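Local coordinates for histidine triad protein (Plasmodium falciparum 3D7, PDB 5CS2) that probably hydrolyses diadenosine triphosphate to AMP and ADP, as a histidine triad enzyme of the Fhit type, and is bound by the natural product cyclomarin A, at residues Val46-Ile56 with Ile178-Ala188; Phe93-Gln103 with His116-Ile124. All coordinates share one frame; numbering follows the deposited sequence. Where two conformers were deposited one is given.

How the interactions relate
Interaction 2 pairs strands 97-104 and 116-122, the hairpin that carries part of the histidine triad motif. Interaction 1 docks the start of helix 181-199 on the loop 46-56, between strands 42-46 and 56-60. The centres of the two contacts lie about 14 Å apart, and they touch directly. H55 NE2 and H118 ND1 are 2.9 Å apart, a probable hydrogen bond. I56 N lies 3.0 Å from I119 O, which joins strand 56-60 to strand 116-122. Both contacts reach the predicted substrate site. N47 of interaction 1 has its side chain about 5 Å from that of H118 and about 7 Å from that of H116, the predicted nucleotidylated histidine.

Interaction 1 of 2, residues Val46-Ile56 with Ile178-Ala188; sequences VNNKPLLPGHI and IRSIEQMEEEA
M184 meets the loop with its sulfur, SD sitting 3.6 Å from N48 CA. In the conformer given, V46 CG2 packs on M184 CB at 3.7 Å, and V46 CG1 lies against E187 CG. E187 has CG anti to its backbone N (chi1 -169°) and is extended beyond it. This carries the carboxylate across to G54, where OE2 lies 3.6 Å from G54 CA. Two waters complete the link. One accepts from G54 N and donates to E187 OE1; the other donates to E187 OE2 and to H55 O. Water thus ties both carboxylate oxygens to the loop. R179 CG touches P50 CD at 3.6 Å, the two side chains crossing at about a right angle. R179 N gives a weak bond to N48 O (3.0 Å). I178 CD1 lies beside the K49 chain. Behind this surface, N47 OD1 accepts from K49 N in an Asx turn, and N47 ND2 sits 3.2 Å above the centre of one face of the H55 ring. S180 and Q183 form a capping box, with both bonds long and weak. The CB of N47 points away from helix 181-199, which backs the other side of this predicted substrate-binding loop of the HIT fold.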
loop_
_atom_site.group_PDB
_atom_site.type_symbol
_atom_site.label_atom_id
_atom_site.label_comp_id
_atom_site.label_asym_id
_atom_site.label_seq_id
_atom_site.Cartn_x
_atom_site.Cartn_y
_atom_site.Cartn_z
ATOM N N VAL A 46 10.516 -14.291 -0.973
ATOM C CA VAL A 46 9.520 -15.245 -0.476
ATOM C C VAL A 46 9.553 -15.277 1.050
ATOM O O VAL A 46 10.612 -15.119 1.651
ATOM C CB VAL A 46 9.612 -16.665 -1.094
ATOM C CG1 VAL A 46 9.179 -16.660 -2.558
ATOM C CG2 VAL A 46 11.014 -17.255 -0.937
ATOM N N ASN A 47 8.384 -15.429 1.669
ATOM C CA ASN A 47 8.239 -15.476 3.128
ATOM C C ASN A 47 8.554 -16.869 3.689
ATOM O O ASN A 47 8.007 -17.845 3.189
ATOM C CB ASN A 47 6.823 -15.056 3.512
ATOM C CG ASN A 47 6.637 -14.670 4.960
ATOM O OD1 ASN A 47 7.402 -15.055 5.846
ATOM N ND2 ASN A 47 5.587 -13.915 5.229
ATOM N N ASN A 48 9.422 -16.959 4.731
ATOM C CA ASN A 48 9.767 -18.232 5.399
ATOM C C ASN A 48 8.646 -18.741 6.291
ATOM O O ASN A 48 8.617 -19.930 6.629
ATOM C CB ASN A 48 11.091 -18.131 6.202
ATOM C CG ASN A 48 11.033 -17.311 7.461
ATOM O OD1 ASN A 48 10.369 -16.274 7.545
ATOM N ND2 ASN A 48 11.756 -17.755 8.470
ATOM N N LYS A 49 7.733 -17.846 6.693
ATOM C CA LYS A 49 6.573 -18.217 7.521
ATOM C C LYS A 49 5.305 -17.685 6.810
ATOM O O LYS A 49 4.721 -16.691 7.252
ATOM C CB LYS A 49 6.723 -17.674 8.956
ATOM C CG LYS A 49 7.693 -18.481 9.823
ATOM C CD LYS A 49 8.285 -17.623 10.943
ATOM C CE LYS A 49 9.452 -18.291 11.644
ATOM N NZ LYS A 49 9.004 -19.248 12.696
ATOM N N PRO A 50 4.925 -18.275 5.649
ATOM C CA PRO A 50 3.759 -17.751 4.916
ATOM C C PRO A 50 2.450 -17.979 5.658
ATOM O O PRO A 50 2.271 -19.028 6.292
ATOM C CB PRO A 50 3.788 -18.534 3.594
ATOM C CG PRO A 50 4.478 -19.826 3.931
ATOM C CD PRO A 50 5.500 -19.459 4.970
ATOM N N LEU A 51 1.537 -16.993 5.596
ATOM C CA LEU A 51 0.221 -17.151 6.213
ATOM C C LEU A 51 -0.596 -18.078 5.338
ATOM O O LEU A 51 -1.394 -18.858 5.847
ATOM C CB LEU A 51 -0.504 -15.812 6.359
ATOM C CG LEU A 51 -0.119 -14.949 7.548
ATOM C CD1 LEU A 51 -0.860 -13.650 7.500
ATOM C CD2 LEU A 51 -0.431 -15.640 8.874
ATOM N N LEU A 52 -0.404 -17.964 4.013
ATOM C CA LEU A 52 -1.075 -18.745 2.980
ATOM C C LEU A 52 -0.087 -18.933 1.831
ATOM O O LEU A 52 0.871 -18.154 1.754
ATOM C CB LEU A 52 -2.300 -17.967 2.444
ATOM C CG LEU A 52 -3.500 -17.773 3.376
ATOM C CD1 LEU A 52 -4.517 -16.835 2.725
ATOM C CD2 LEU A 52 -4.184 -19.098 3.700
ATOM N N PRO A 53 -0.328 -19.867 0.867
ATOM C CA PRO A 53 0.622 -20.018 -0.264
ATOM C C PRO A 53 0.802 -18.766 -1.119
ATOM O O PRO A 53 -0.152 -18.059 -1.411
ATOM C CB PRO A 53 0.011 -21.147 -1.108
ATOM C CG PRO A 53 -0.915 -21.859 -0.206
ATOM C CD PRO A 53 -1.417 -20.868 0.792
ATOM N N GLY A 54 2.035 -18.505 -1.520
ATOM C CA GLY A 54 2.336 -17.340 -2.346
ATOM C C GLY A 54 2.533 -16.047 -1.581
ATOM O O GLY A 54 2.791 -15.014 -2.194
ATOM N N HIS A 55 2.516 -16.118 -0.252
ATOM C CA HIS A 55 2.763 -14.952 0.629
ATOM C C HIS A 55 4.182 -14.452 0.404
ATOM O O HIS A 55 5.157 -15.174 0.651
ATOM C CB HIS A 55 2.562 -15.365 2.096
ATOM C CG HIS A 55 2.622 -14.254 3.114
ATOM N ND1 HIS A 55 2.195 -14.464 4.416
ATOM C CD2 HIS A 55 3.072 -12.983 3.002
ATOM C CE1 HIS A 55 2.393 -13.316 5.048
ATOM N NE2 HIS A 55 2.895 -12.388 4.236
ATOM N N ILE A 56 4.302 -13.236 -0.127
ATOM C CA ILE A 56 5.579 -12.611 -0.421
ATOM C C ILE A 56 5.740 -11.292 0.321
ATOM O O ILE A 56 4.755 -10.699 0.768
ATOM C CB ILE A 56 5.825 -12.438 -1.925
ATOM C CG1 ILE A 56 4.669 -11.599 -2.550
ATOM C CG2 ILE A 56 5.937 -13.858 -2.616
ATOM C CD1 ILE A 56 4.980 -11.033 -3.901
ATOM N N ILE A 178 6.258 -23.055 8.452
ATOM C CA ILE A 178 7.707 -22.899 8.307
ATOM C C ILE A 178 8.208 -23.566 6.999
ATOM O O ILE A 178 7.759 -24.663 6.650
ATOM C CB ILE A 178 8.483 -23.340 9.589
ATOM C CG1 ILE A 178 9.996 -22.979 9.516
ATOM C CG2 ILE A 178 8.261 -24.823 9.944
ATOM C CD1 ILE A 178 10.332 -21.478 9.655
ATOM N N ARG A 179 9.106 -22.868 6.267
ATOM C CA ARG A 179 9.628 -23.318 4.973
ATOM C C ARG A 179 11.153 -23.424 4.950
ATOM O O ARG A 179 11.845 -22.566 5.510
ATOM C CB ARG A 179 9.143 -22.389 3.833
ATOM C CG ARG A 179 7.637 -22.090 3.799
ATOM C CD ARG A 179 6.817 -23.172 3.117
ATOM N NE ARG A 179 6.881 -23.065 1.656
ATOM C CZ ARG A 179 6.501 -24.026 0.815
ATOM N NH1 ARG A 179 6.034 -25.178 1.279
ATOM N NH2 ARG A 179 6.590 -23.839 -0.496
ATOM N N SER A 180 11.668 -24.481 4.291
ATOM C CA SER A 180 13.104 -24.735 4.139
ATOM C C SER A 180 13.658 -23.884 3.005
ATOM O O SER A 180 12.880 -23.414 2.170
ATOM C CB SER A 180 13.352 -26.211 3.818
ATOM O OG SER A 180 12.771 -26.603 2.585
ATOM N N ILE A 181 15.000 -23.735 2.941
ATOM C CA ILE A 181 15.683 -23.008 1.869
ATOM C C ILE A 181 15.346 -23.646 0.500
ATOM O O ILE A 181 15.151 -22.916 -0.467
ATOM C CB ILE A 181 17.222 -22.818 2.126
ATOM C CG1 ILE A 181 17.885 -21.891 1.081
ATOM C CG2 ILE A 181 17.979 -24.149 2.215
ATOM C CD1 ILE A 181 17.726 -20.405 1.285
ATOM N N GLU A 182 15.202 -24.988 0.448
ATOM C CA GLU A 182 14.866 -25.724 -0.773
ATOM C C GLU A 182 13.527 -25.269 -1.339
ATOM O O GLU A 182 13.465 -24.927 -2.514
ATOM C CB GLU A 182 14.864 -27.251 -0.536
ATOM C CG GLU A 182 16.215 -27.820 -0.127
ATOM C CD GLU A 182 16.305 -28.182 1.343
ATOM O OE1 GLU A 182 15.971 -29.337 1.692
ATOM O OE2 GLU A 182 16.696 -27.306 2.148
ATOM N N GLN A 183 12.466 -25.260 -0.509
ATOM C CA GLN A 183 11.114 -24.845 -0.916
ATOM C C GLN A 183 11.090 -23.374 -1.309
ATOM O O GLN A 183 10.451 -23.011 -2.299
ATOM C CB GLN A 183 10.082 -25.106 0.196
ATOM C CG GLN A 183 9.792 -26.586 0.443
ATOM C CD GLN A 183 8.910 -26.830 1.643
ATOM O OE1 GLN A 183 9.107 -26.268 2.730
ATOM N NE2 GLN A 183 7.937 -27.714 1.486
ATOM N N MET A 184 11.799 -22.531 -0.534
ATOM C CA MET A 184 11.888 -21.097 -0.776
ATOM C C MET A 184 12.619 -20.772 -2.064
ATOM O O MET A 184 12.153 -19.919 -2.814
ATOM C CB MET A 184 12.513 -20.388 0.422
ATOM C CG MET A 184 11.597 -20.338 1.621
ATOM S SD MET A 184 12.196 -19.166 2.851
ATOM C CE MET A 184 13.423 -20.190 3.672
ATOM N N GLU A 185 13.760 -21.457 -2.329
ATOM C CA GLU A 185 14.517 -21.295 -3.562
ATOM C C GLU A 185 13.627 -21.708 -4.737
ATOM O O GLU A 185 13.604 -21.005 -5.751
ATOM C CB GLU A 185 15.811 -22.129 -3.535
ATOM C CG GLU A 185 16.680 -21.999 -4.780
ATOM C CD GLU A 185 17.967 -22.804 -4.752
ATOM O OE1 GLU A 185 18.032 -23.821 -4.022
ATOM O OE2 GLU A 185 18.914 -22.419 -5.474
ATOM N N GLU A 186 12.894 -22.819 -4.594
ATOM C CA GLU A 186 11.999 -23.321 -5.642
ATOM C C GLU A 186 10.914 -22.279 -5.953
ATOM O O GLU A 186 10.692 -21.960 -7.128
ATOM C CB GLU A 186 11.382 -24.672 -5.234
ATOM C CG GLU A 186 10.352 -25.231 -6.205
ATOM C CD GLU A 186 9.785 -26.603 -5.874
ATOM O OE1 GLU A 186 9.741 -26.966 -4.675
ATOM O OE2 GLU A 186 9.354 -27.304 -6.819
ATOM N N GLU A 187 10.287 -21.713 -4.901
ATOM C CA GLU A 187 9.253 -20.689 -5.073
ATOM C C GLU A 187 9.829 -19.423 -5.683
ATOM O O GLU A 187 9.239 -18.891 -6.628
ATOM C CB GLU A 187 8.508 -20.383 -3.767
ATOM C CG GLU A 187 7.276 -19.528 -4.042
ATOM C CD GLU A 187 6.292 -19.306 -2.912
ATOM O OE1 GLU A 187 5.883 -20.306 -2.277
ATOM O OE2 GLU A 187 5.838 -18.149 -2.745
ATOM N N ALA A 188 10.979 -18.936 -5.177
ATOM C CA ALA A 188 11.573 -17.734 -5.752
ATOM C C ALA A 188 11.955 -17.966 -7.210
ATOM O O ALA A 188 11.853 -17.055 -8.001
ATOM C CB ALA A 188 12.793 -17.293 -4.963
HETATM O O HOH W 1 4.268 -20.115 -0.147
HETATM O O HOH W 2 5.879 -17.681 0.117
#

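Interaction 2 of 2, residues Phe93-Gln103 with His116-Ile124; sequences FNTTDFSIAIQ and HIHIIPRKI
F98 to A101 pair with H118 to P121 in the antiparallel hairpin of the HIT fold, whose second strand holds part of the histidine triad motif. Backbone bonds join the hydrogen-bonded pairs S99-I120 and A101-H118; H118 N to A101 O is nearly straight (2.8 Å, 177°). Among the apolar contacts, I100, I117 and I119 face helix 72-93. I100 CG2 meets I117 CG2 side by side at 3.8 Å. I102 CG1 packs on I117 CG1, and F98 puts CD1 near P121 CA. The F98-I102 edge also pairs with a strand of the second subunit, so the sheet continues across the dimer. Polar side-chain bonds gather toward the F93-S99 part of the hairpin. T95 OG1 donates to R122 O at 2.7 Å and accepts from D97 N in an ST turn. The extended K123 chain brings NZ to F93 O. R122 curls back through chi2 and chi3, and NH1 reaches S99 OG at 2.8 Å, in the guanidinium plane; its NH2 makes a salt bridge to D126. At the predicted active site, waters bridge the backbones of Q103 and H116. H118 ND1 bonds to H55, while H118 NE2 gives Q103 OE1 a weak bond of 3.0 Å, with the amide and ring planes 79° apart.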
loop_
_atom_site.group_PDB
_atom_site.type_symbol
_atom_site.label_atom_id
_atom_site.label_comp_id
_atom_site.label_asym_id
_atom_site.label_seq_id
_atom_site.Cartn_x
_atom_site.Cartn_y
_atom_site.Cartn_z
ATOM N N PHE A 93 -0.483 -17.872 -9.313
ATOM C CA PHE A 93 -1.327 -18.551 -8.336
ATOM C C PHE A 93 -2.791 -18.657 -8.780
ATOM O O PHE A 93 -3.609 -19.194 -8.041
ATOM C CB PHE A 93 -1.174 -17.889 -6.942
ATOM C CG PHE A 93 0.122 -18.332 -6.295
ATOM C CD1 PHE A 93 1.337 -17.755 -6.663
ATOM C CD2 PHE A 93 0.141 -19.396 -5.401
ATOM C CE1 PHE A 93 2.544 -18.234 -6.138
ATOM C CE2 PHE A 93 1.351 -19.867 -4.873
ATOM C CZ PHE A 93 2.542 -19.276 -5.243
ATOM N N ASN A 94 -3.094 -18.222 -10.005
ATOM C CA ASN A 94 -4.422 -18.230 -10.639
ATOM C C ASN A 94 -5.482 -17.571 -9.737
ATOM O O ASN A 94 -6.417 -18.214 -9.232
ATOM C CB ASN A 94 -4.805 -19.642 -11.123
ATOM C CG ASN A 94 -3.796 -20.200 -12.100
ATOM O OD1 ASN A 94 -3.398 -19.543 -13.075
ATOM N ND2 ASN A 94 -3.290 -21.385 -11.810
ATOM N N THR A 95 -5.259 -16.279 -9.464
ATOM C CA THR A 95 -6.177 -15.503 -8.638
ATOM C C THR A 95 -6.164 -14.066 -9.031
ATOM O O THR A 95 -5.197 -13.556 -9.607
ATOM C CB THR A 95 -5.968 -15.699 -7.110
ATOM O OG1 THR A 95 -7.063 -15.065 -6.422
ATOM C CG2 THR A 95 -4.628 -15.121 -6.604
ATOM N N THR A 96 -7.263 -13.403 -8.722
ATOM C CA THR A 96 -7.372 -11.993 -9.006
ATOM C C THR A 96 -7.388 -11.260 -7.646
ATOM O O THR A 96 -7.409 -10.037 -7.648
ATOM C CB THR A 96 -8.693 -11.729 -9.759
ATOM O OG1 THR A 96 -9.785 -12.110 -8.919
ATOM C CG2 THR A 96 -8.767 -12.491 -11.105
ATOM N N ASP A 97 -7.481 -12.001 -6.520
ATOM C CA ASP A 97 -7.651 -11.396 -5.194
ATOM C C ASP A 97 -6.432 -11.486 -4.298
ATOM O O ASP A 97 -5.781 -12.530 -4.227
ATOM C CB ASP A 97 -8.864 -11.983 -4.473
ATOM C CG ASP A 97 -10.188 -11.862 -5.225
ATOM O OD1 ASP A 97 -10.229 -11.135 -6.262
ATOM O OD2 ASP A 97 -11.182 -12.466 -4.766
ATOM N N PHE A 98 -6.129 -10.366 -3.603
ATOM C CA PHE A 98 -4.940 -10.283 -2.754
ATOM C C PHE A 98 -5.229 -9.475 -1.515
ATOM O O PHE A 98 -6.022 -8.533 -1.569
ATOM C CB PHE A 98 -3.793 -9.546 -3.495
ATOM C CG PHE A 98 -3.420 -10.153 -4.819
ATOM C CD1 PHE A 98 -2.484 -11.181 -4.888
ATOM C CD2 PHE A 98 -4.080 -9.781 -5.978
ATOM C CE1 PHE A 98 -2.202 -11.807 -6.100
ATOM C CE2 PHE A 98 -3.798 -10.408 -7.196
ATOM C CZ PHE A 98 -2.859 -11.411 -7.242
ATOM N N SER A 99 -4.561 -9.821 -0.431
ATOM C CA SER A 99 -4.528 -9.014 0.793
ATOM C C SER A 99 -3.178 -8.303 0.703
ATOM O O SER A 99 -2.132 -8.943 0.498
ATOM C CB SER A 99 -4.591 -9.864 2.059
ATOM O OG SER A 99 -5.848 -10.492 2.209
ATOM N N ILE A 100 -3.207 -6.972 0.726
ATOM C CA ILE A 100 -1.988 -6.188 0.618
ATOM C C ILE A 100 -1.885 -5.382 1.896
ATOM O O ILE A 100 -2.861 -4.723 2.263
ATOM C CB ILE A 100 -1.981 -5.294 -0.634
ATOM C CG1 ILE A 100 -2.296 -6.111 -1.946
ATOM C CG2 ILE A 100 -0.671 -4.498 -0.728
ATOM C CD1 ILE A 100 -2.725 -5.185 -3.059
ATOM N N ALA A 101 -0.745 -5.438 2.597
ATOM C CA ALA A 101 -0.698 -4.705 3.876
ATOM C C ALA A 101 0.667 -4.325 4.337
ATOM O O ALA A 101 1.630 -5.050 4.080
ATOM C CB ALA A 101 -1.370 -5.498 4.970
ATOM N N ILE A 102 0.727 -3.194 5.096
ATOM C CA ILE A 102 1.938 -2.731 5.787
ATOM C C ILE A 102 1.600 -2.680 7.287
ATOM O O ILE A 102 0.590 -2.075 7.654
ATOM C CB ILE A 102 2.443 -1.353 5.295
ATOM C CG1 ILE A 102 2.696 -1.332 3.764
ATOM C CG2 ILE A 102 3.713 -0.917 6.076
ATOM C CD1 ILE A 102 3.169 0.061 3.239
ATOM N N GLN A 103 2.384 -3.378 8.142
ATOM C CA GLN A 103 2.230 -3.282 9.597
ATOM C C GLN A 103 3.235 -2.186 9.936
ATOM O O GLN A 103 4.425 -2.457 10.124
ATOM C CB GLN A 103 2.592 -4.616 10.294
ATOM C CG GLN A 103 1.738 -5.777 9.837
ATOM C CD GLN A 103 2.355 -7.068 10.286
ATOM O OE1 GLN A 103 3.423 -7.463 9.827
ATOM N NE2 GLN A 103 1.719 -7.709 11.233
ATOM N N HIS A 116 7.986 -2.985 5.300
ATOM C CA HIS A 116 7.752 -4.043 4.292
ATOM C C HIS A 116 6.275 -4.183 3.934
ATOM O O HIS A 116 5.394 -3.963 4.770
ATOM C CB HIS A 116 8.379 -5.397 4.696
ATOM C CG HIS A 116 7.940 -5.936 6.018
ATOM N ND1 HIS A 116 8.392 -5.379 7.207
ATOM C CD2 HIS A 116 7.144 -6.986 6.301
ATOM C CE1 HIS A 116 7.836 -6.089 8.173
ATOM N NE2 HIS A 116 7.086 -7.078 7.685
ATOM N N ILE A 117 5.999 -4.594 2.681
ATOM C CA ILE A 117 4.623 -4.818 2.257
ATOM C C ILE A 117 4.408 -6.315 2.139
ATOM O O ILE A 117 5.246 -7.008 1.540
ATOM C CB ILE A 117 4.372 -4.175 0.863
ATOM C CG1 ILE A 117 4.608 -2.642 0.847
ATOM C CG2 ILE A 117 2.952 -4.548 0.343
ATOM C CD1 ILE A 117 4.512 -1.910 -0.554
ATOM N N HIS A 118 3.298 -6.791 2.675
ATOM C CA HIS A 118 2.845 -8.174 2.576
ATOM C C HIS A 118 1.916 -8.251 1.381
ATOM O O HIS A 118 1.008 -7.411 1.244
ATOM C CB HIS A 118 2.017 -8.586 3.790
ATOM C CG HIS A 118 2.802 -8.638 5.044
ATOM N ND1 HIS A 118 3.406 -9.800 5.463
ATOM C CD2 HIS A 118 3.066 -7.651 5.929
ATOM C CE1 HIS A 118 4.005 -9.492 6.604
ATOM N NE2 HIS A 118 3.823 -8.207 6.918
ATOM N N ILE A 119 2.104 -9.269 0.530
ATOM C CA ILE A 119 1.182 -9.512 -0.589
ATOM C C ILE A 119 0.790 -10.954 -0.403
ATOM O O ILE A 119 1.662 -11.832 -0.451
ATOM C CB ILE A 119 1.786 -9.277 -1.972
ATOM C CG1 ILE A 119 2.136 -7.804 -2.199
ATOM C CG2 ILE A 119 0.827 -9.809 -3.087
ATOM C CD1 ILE A 119 2.948 -7.572 -3.482
ATOM N N ILE A 120 -0.496 -11.199 -0.183
ATOM C CA ILE A 120 -0.990 -12.563 0.068
ATOM C C ILE A 120 -2.079 -12.896 -0.934
ATOM O O ILE A 120 -3.197 -12.362 -0.851
ATOM C CB ILE A 120 -1.467 -12.810 1.528
ATOM C CG1 ILE A 120 -0.443 -12.327 2.583
ATOM C CG2 ILE A 120 -1.829 -14.305 1.736
ATOM C CD1 ILE A 120 -1.020 -11.910 3.913
ATOM N N PRO A 121 -1.821 -13.849 -1.838
ATOM C CA PRO A 121 -2.871 -14.257 -2.792
ATOM C C PRO A 121 -4.028 -14.857 -2.012
ATOM O O PRO A 121 -3.805 -15.497 -0.984
ATOM C CB PRO A 121 -2.171 -15.326 -3.645
ATOM C CG PRO A 121 -0.701 -15.027 -3.496
ATOM C CD PRO A 121 -0.578 -14.616 -2.055
ATOM N N ARG A 122 -5.268 -14.589 -2.448
ATOM C CA ARG A 122 -6.457 -15.073 -1.732
ATOM C C ARG A 122 -7.392 -15.917 -2.617
ATOM O O ARG A 122 -7.581 -15.599 -3.787
ATOM C CB ARG A 122 -7.247 -13.885 -1.159
ATOM C CG ARG A 122 -6.488 -13.004 -0.152
ATOM C CD ARG A 122 -5.901 -13.776 1.004
ATOM N NE ARG A 122 -6.919 -14.489 1.777
ATOM C CZ ARG A 122 -7.614 -13.946 2.770
ATOM N NH1 ARG A 122 -7.395 -12.687 3.134
ATOM N NH2 ARG A 122 -8.530 -14.660 3.415
ATOM N N LYS A 123 -7.978 -16.983 -2.030
ATOM C CA LYS A 123 -8.929 -17.912 -2.674
ATOM C C LYS A 123 -10.106 -18.231 -1.738
ATOM O O LYS A 123 -10.000 -18.015 -0.529
ATOM C CB LYS A 123 -8.200 -19.197 -3.108
ATOM C CG LYS A 123 -7.299 -18.987 -4.317
ATOM C CD LYS A 123 -6.160 -19.999 -4.376
ATOM C CE LYS A 123 -5.652 -20.121 -5.794
ATOM N NZ LYS A 123 -4.350 -20.837 -5.879
ATOM N N ILE A 124 -11.237 -18.727 -2.288
ATOM C CA ILE A 124 -12.435 -19.071 -1.487
ATOM C C ILE A 124 -12.103 -20.016 -0.322
ATOM O O ILE A 124 -11.435 -21.041 -0.514
ATOM C CB ILE A 124 -13.618 -19.614 -2.352
ATOM C CG1 ILE A 124 -14.005 -18.628 -3.473
ATOM C CG2 ILE A 124 -14.853 -19.994 -1.482
ATOM C CD1 ILE A 124 -14.837 -19.228 -4.647
HETATM O O HOH W 3 4.638 -4.857 7.246
HETATM O O HOH W 4 6.526 -2.729 8.132
HETATM O O HOH W 5 6.466 -7.605 10.644
#